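Local coordinates for protein response regulator FixJ (Bradyrhizobium japonicum, PDB 5XSO) that acts, once activated by the oxygen sensor FixL, as the transcription regulator that induces expression of the nitrogen-fixation genes nifA and fixK, at residues E103-K106 with L107-D111; V186-A189 with N190-K194. All coordinates share one frame; numbering follows the deposited sequence. Where two conformers were deposited one is given.

Contact 1: residues E103-K106 with L107-D111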
loop_
_atom_site.group_PDB
_atom_site.type_symbol
_atom_site.label_atom_id
_atom_site.label_comp_id
_atom_site.label_asym_id
_atom_site.label_seq_id
_atom_site.Cartn_x
_atom_site.Cartn_y
_atom_site.Cartn_z
ATOM N N GLU A 103 10.298 -2.440 14.576
ATOM C CA GLU A 103 9.979 -1.101 14.082
ATOM C C GLU A 103 9.421 -1.176 12.662
ATOM O O GLU A 103 8.462 -0.472 12.315
ATOM C CB GLU A 103 11.231 -0.226 14.103
ATOM C CG GLU A 103 11.524 0.511 15.366
ATOM C CD GLU A 103 10.385 1.440 15.786
ATOM O OE1 GLU A 103 10.143 2.458 15.098
ATOM O OE2 GLU A 103 9.742 1.133 16.809
ATOM N N ALA A 104 10.017 -2.045 11.833
ATOM C CA ALA A 104 9.552 -2.203 10.467
ATOM C C ALA A 104 8.118 -2.703 10.430
ATOM O O ALA A 104 7.323 -2.263 9.580
ATOM C CB ALA A 104 10.474 -3.181 9.713
ATOM N N MET A 105 7.759 -3.634 11.315
ATOM C CA MET A 105 6.361 -4.043 11.297
ATOM C C MET A 105 5.440 -2.927 11.772
ATOM O O MET A 105 4.320 -2.791 11.258
ATOM C CB MET A 105 6.102 -5.315 12.104
ATOM C CG MET A 105 6.846 -6.548 11.552
ATOM S SD MET A 105 6.436 -7.964 12.553
ATOM C CE MET A 105 4.699 -8.212 12.106
ATOM N N LYS A 106 5.892 -2.108 12.718
ATOM C CA LYS A 106 5.030 -0.989 13.123
ATOM C C LYS A 106 4.817 -0.037 11.957
ATOM O O LYS A 106 3.751 0.571 11.835
ATOM C CB LYS A 106 5.630 -0.271 14.321
ATOM C CG LYS A 106 5.366 -1.031 15.622
ATOM C CD LYS A 106 6.340 -0.673 16.768
ATOM C CE LYS A 106 6.569 0.818 16.939
ATOM N NZ LYS A 106 6.820 1.174 18.388
ATOM N N LEU A 107 5.810 0.082 11.071
ATOM C CA LEU A 107 5.690 0.901 9.869
ATOM C C LEU A 107 4.974 0.197 8.726
ATOM O O LEU A 107 4.720 0.840 7.696
ATOM C CB LEU A 107 7.072 1.360 9.398
ATOM C CG LEU A 107 7.919 2.232 10.339
ATOM C CD1 LEU A 107 9.379 2.230 9.931
ATOM C CD2 LEU A 107 7.390 3.669 10.373
ATOM N N GLY A 108 4.652 -1.093 8.862
ATOM C CA GLY A 108 3.836 -1.722 7.846
ATOM C C GLY A 108 4.338 -3.060 7.321
ATOM O O GLY A 108 3.607 -3.736 6.589
ATOM N N ALA A 109 5.545 -3.470 7.675
ATOM C CA ALA A 109 5.980 -4.801 7.232
ATOM C C ALA A 109 5.010 -5.863 7.754
ATOM O O ALA A 109 4.474 -5.754 8.874
ATOM C CB ALA A 109 7.402 -5.099 7.729
ATOM N N VAL A 110 4.791 -6.911 6.948
ATOM C CA VAL A 110 3.787 -7.909 7.293
ATOM C C VAL A 110 4.278 -8.847 8.405
ATOM O O VAL A 110 3.532 -9.176 9.352
ATOM C CB VAL A 110 3.394 -8.665 6.014
ATOM C CG1 VAL A 110 2.614 -9.956 6.336
ATOM C CG2 VAL A 110 2.614 -7.714 5.069
ATOM N N ASP A 111 5.529 -9.286 8.358
ATOM C CA ASP A 111 6.000 -10.244 9.369
ATOM C C ASP A 111 7.531 -10.275 9.252
ATOM O O ASP A 111 8.105 -9.608 8.383
ATOM C CB ASP A 111 5.315 -11.616 9.136
ATOM C CG ASP A 111 5.205 -12.479 10.405
ATOM O OD1 ASP A 111 5.906 -12.212 11.395
ATOM O OD2 ASP A 111 4.442 -13.490 10.400
#
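A109 N reaches back to A104 O over 2.9 Å, a nearly straight bond (163° at the hydrogen) that arrives tilted from the carbonyl plane. Two more backbone bonds accompany it. L107 N closes the last regular turn onto E103 O, and G108 N finds M105 O at 3.0 Å, lying well above that carbonyl's plane. G108 makes the reversal possible: its phi is positive (132°), and a CB there would jam against the carbonyl oxygen of L107.

The apolar contacts follow from this turn. A109 points its methyl back at the helix, where CB sits 4.1 Å from A104 CB and equally far from M105 CG. L107, with CG beside its own backbone N, lays its branch point alongside the last turn, CG being 3.4 Å from E103 O. Toward the domain interior, L107 and A109 both pack on L77 of helix 73-82, while A104 and A109 meet I91 of the central sheet.

M105 follows the chain as it leaves. Its CA offers a C-H to A109 O at 3.5 Å, and the side chain runs extended through chi2 before bending at chi3 (69°), which carries CE over to D111, 3.6 Å from its CA. Replacing M105 by an alanine would probably uncover the backbone around V110 and D111, since the thioether is what reaches them.

On the helix itself, K106 NZ and E103 OE2 form a salt bridge of 3.3 Å.

Positive phi at G108 and the two bonds back into the last turn make this a Schellman motif, here ending helix 98-106 and turning the chain into edge strand 111-114 of the CheY-like receiver domain.

Contact 2: residues V186-A189 with N190-K194. With FMT (formic acid), chain I.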
loop_
_atom_site.group_PDB
_atom_site.type_symbol
_atom_site.label_atom_id
_atom_site.label_comp_id
_atom_site.label_asym_id
_atom_site.label_seq_id
_atom_site.Cartn_x
_atom_site.Cartn_y
_atom_site.Cartn_z
ATOM N N VAL A 186 -25.446 23.754 -6.177
ATOM C CA VAL A 186 -24.449 23.859 -7.256
ATOM C C VAL A 186 -23.251 22.986 -6.943
ATOM O O VAL A 186 -22.793 22.202 -7.784
ATOM C CB VAL A 186 -24.029 25.322 -7.471
ATOM C CG1 VAL A 186 -22.872 25.423 -8.555
ATOM C CG2 VAL A 186 -25.274 26.188 -7.799
ATOM N N TYR A 187 -22.737 23.105 -5.716
ATOM C CA TYR A 187 -21.612 22.291 -5.338
ATOM C C TYR A 187 -21.991 20.821 -5.287
ATOM O O TYR A 187 -21.170 19.979 -5.683
ATOM C CB TYR A 187 -21.052 22.752 -3.980
ATOM C CG TYR A 187 -20.374 24.127 -4.061
ATOM C CD1 TYR A 187 -19.511 24.455 -5.119
ATOM C CD2 TYR A 187 -20.623 25.090 -3.080
ATOM C CE1 TYR A 187 -18.831 25.743 -5.161
ATOM C CE2 TYR A 187 -20.008 26.345 -3.102
ATOM C CZ TYR A 187 -19.114 26.657 -4.157
ATOM O OH TYR A 187 -18.486 27.877 -4.183
ATOM N N ARG A 188 -23.189 20.494 -4.760
ATOM C CA ARG A 188 -23.589 19.088 -4.742
ATOM C C ARG A 188 -23.514 18.502 -6.160
ATOM O O ARG A 188 -23.032 17.360 -6.384
ATOM C CB ARG A 188 -25.026 18.987 -4.207
ATOM C CG ARG A 188 -25.495 17.481 -4.169
ATOM C CD ARG A 188 -26.981 17.359 -4.529
ATOM N NE ARG A 188 -27.387 15.930 -4.493
ATOM C CZ ARG A 188 -27.887 15.328 -3.417
ATOM N NH1 ARG A 188 -27.944 15.954 -2.211
ATOM N NH2 ARG A 188 -28.262 14.033 -3.529
ATOM N N ALA A 189 -24.112 19.224 -7.116
ATOM C CA ALA A 189 -24.137 18.714 -8.506
ATOM C C ALA A 189 -22.716 18.503 -9.024
ATOM O O ALA A 189 -22.423 17.482 -9.699
ATOM C CB ALA A 189 -24.868 19.674 -9.429
ATOM N N ASN A 190 -21.823 19.461 -8.753
ATOM C CA ASN A 190 -20.425 19.302 -9.149
ATOM C C ASN A 190 -19.780 18.109 -8.471
ATOM O O ASN A 190 -18.986 17.375 -9.105
ATOM C CB ASN A 190 -19.597 20.544 -8.809
ATOM C CG ASN A 190 -20.035 21.821 -9.565
ATOM O OD1 ASN A 190 -19.627 22.969 -9.207
ATOM N ND2 ASN A 190 -20.906 21.662 -10.528
ATOM N N VAL A 191 -20.045 17.928 -7.162
ATOM C CA VAL A 191 -19.534 16.751 -6.472
ATOM C C VAL A 191 -19.983 15.469 -7.184
ATOM O O VAL A 191 -19.178 14.559 -7.447
ATOM C CB VAL A 191 -19.987 16.750 -4.993
ATOM C CG1 VAL A 191 -19.720 15.347 -4.371
ATOM C CG2 VAL A 191 -19.121 17.790 -4.225
ATOM N N MET A 192 -21.281 15.345 -7.435
ATOM C CA MET A 192 -21.775 14.103 -8.018
ATOM C C MET A 192 -21.160 13.864 -9.397
ATOM O O MET A 192 -20.791 12.719 -9.738
ATOM C CB MET A 192 -23.302 14.148 -8.055
ATOM C CG MET A 192 -23.890 14.461 -6.651
ATOM S SD MET A 192 -23.419 13.251 -5.359
ATOM C CE MET A 192 -24.413 11.856 -5.747
ATOM N N THR A 193 -21.025 14.924 -10.214
ATOM C CA THR A 193 -20.446 14.774 -11.564
ATOM C C THR A 193 -18.959 14.415 -11.516
ATOM O O THR A 193 -18.502 13.497 -12.223
ATOM C CB THR A 193 -20.666 16.067 -12.370
ATOM O OG1 THR A 193 -22.065 16.306 -12.466
ATOM C CG2 THR A 193 -20.095 15.929 -13.824
ATOM N N LYS A 194 -18.184 15.117 -10.681
ATOM C CA LYS A 194 -16.752 14.878 -10.627
ATOM C C LYS A 194 -16.452 13.515 -10.023
ATOM O O LYS A 194 -15.537 12.820 -10.477
ATOM C CB LYS A 194 -16.071 15.983 -9.804
ATOM C CG LYS A 194 -15.944 17.328 -10.520
ATOM C CD LYS A 194 -15.206 18.310 -9.632
ATOM C CE LYS A 194 -14.963 19.672 -10.383
ATOM N NZ LYS A 194 -14.193 20.654 -9.506
HETATM C C FMT I . -12.771 23.183 -10.609
HETATM O O1 FMT I . -11.737 22.883 -10.002
HETATM O O2 FMT I . -13.301 22.482 -11.478
#
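With CG set beside its backbone N (chi1 -64°), N190 lies side by side with V186 one turn earlier, both side chains pointing the same way, and its CB comes to 3.5 Å from Y187 O. M192 starts similarly, and its chi1 (-54°) brings CG to 3.0 Å from R188 O and beside the aliphatic part of the arginine, with M192 CG and R188 CG 4.2 Å apart; this is one of two conformers, so the close approach is doubtful. V191 places CG2 over the preceding turn, near Y187 O.

Beneath these side chains runs an unbroken series of backbone bonds between residues four apart: N190 to V186, V191 to Y187, M192 to R188 and T193 to A189. All are close to straight; the shortest joins V191 N to Y187 O at 2.8 Å, nearly in line with the C=O. The T193 hydroxyl lies close to its helix partner, OG1 being 3.0 Å from A189 O, and it hydrogen-bonds a glycerol, probably from the crystallisation liquor.

K194 is extended beyond CG. Its NZ makes a weak hydrogen bond of 2.8 Å to O2 of a formic acid molecule, probably left from crystallisation, and is also held by a salt bridge to E157 and a bond to S152 O.

The buried V191 packs inward on M161 of helix 155-166 and L203 of helix 200-209, and Y187 lies against R156 and V160. A189 and T193 are exposed. Residues 186-189 belong to the helix-turn-helix motif, and helix 184-195 continues through 190-194: an ordinary alpha-helix with one face in the core of the LuxR-type DNA-binding domain, consistent with the recognition helix of that motif.

Overall arrangement
Both contacts are local, made between residues close together along one chain, yet they lie on opposite sides of its centre, with their centres about 40 Å apart and their nearest atoms about 30 Å apart. Contact 1 is partly buried in the receiver domain and contact 2 is largely a surface contact in the DNA-binding domain. The first marks where a helix stops: its bonds change pattern and small methyl groups fill the turn beside the central sheet. The second lies wholly within a helix, so its bonding stays regular; V191 and Y187 pack on neighbouring helices while A189 and T193 stay at the surface.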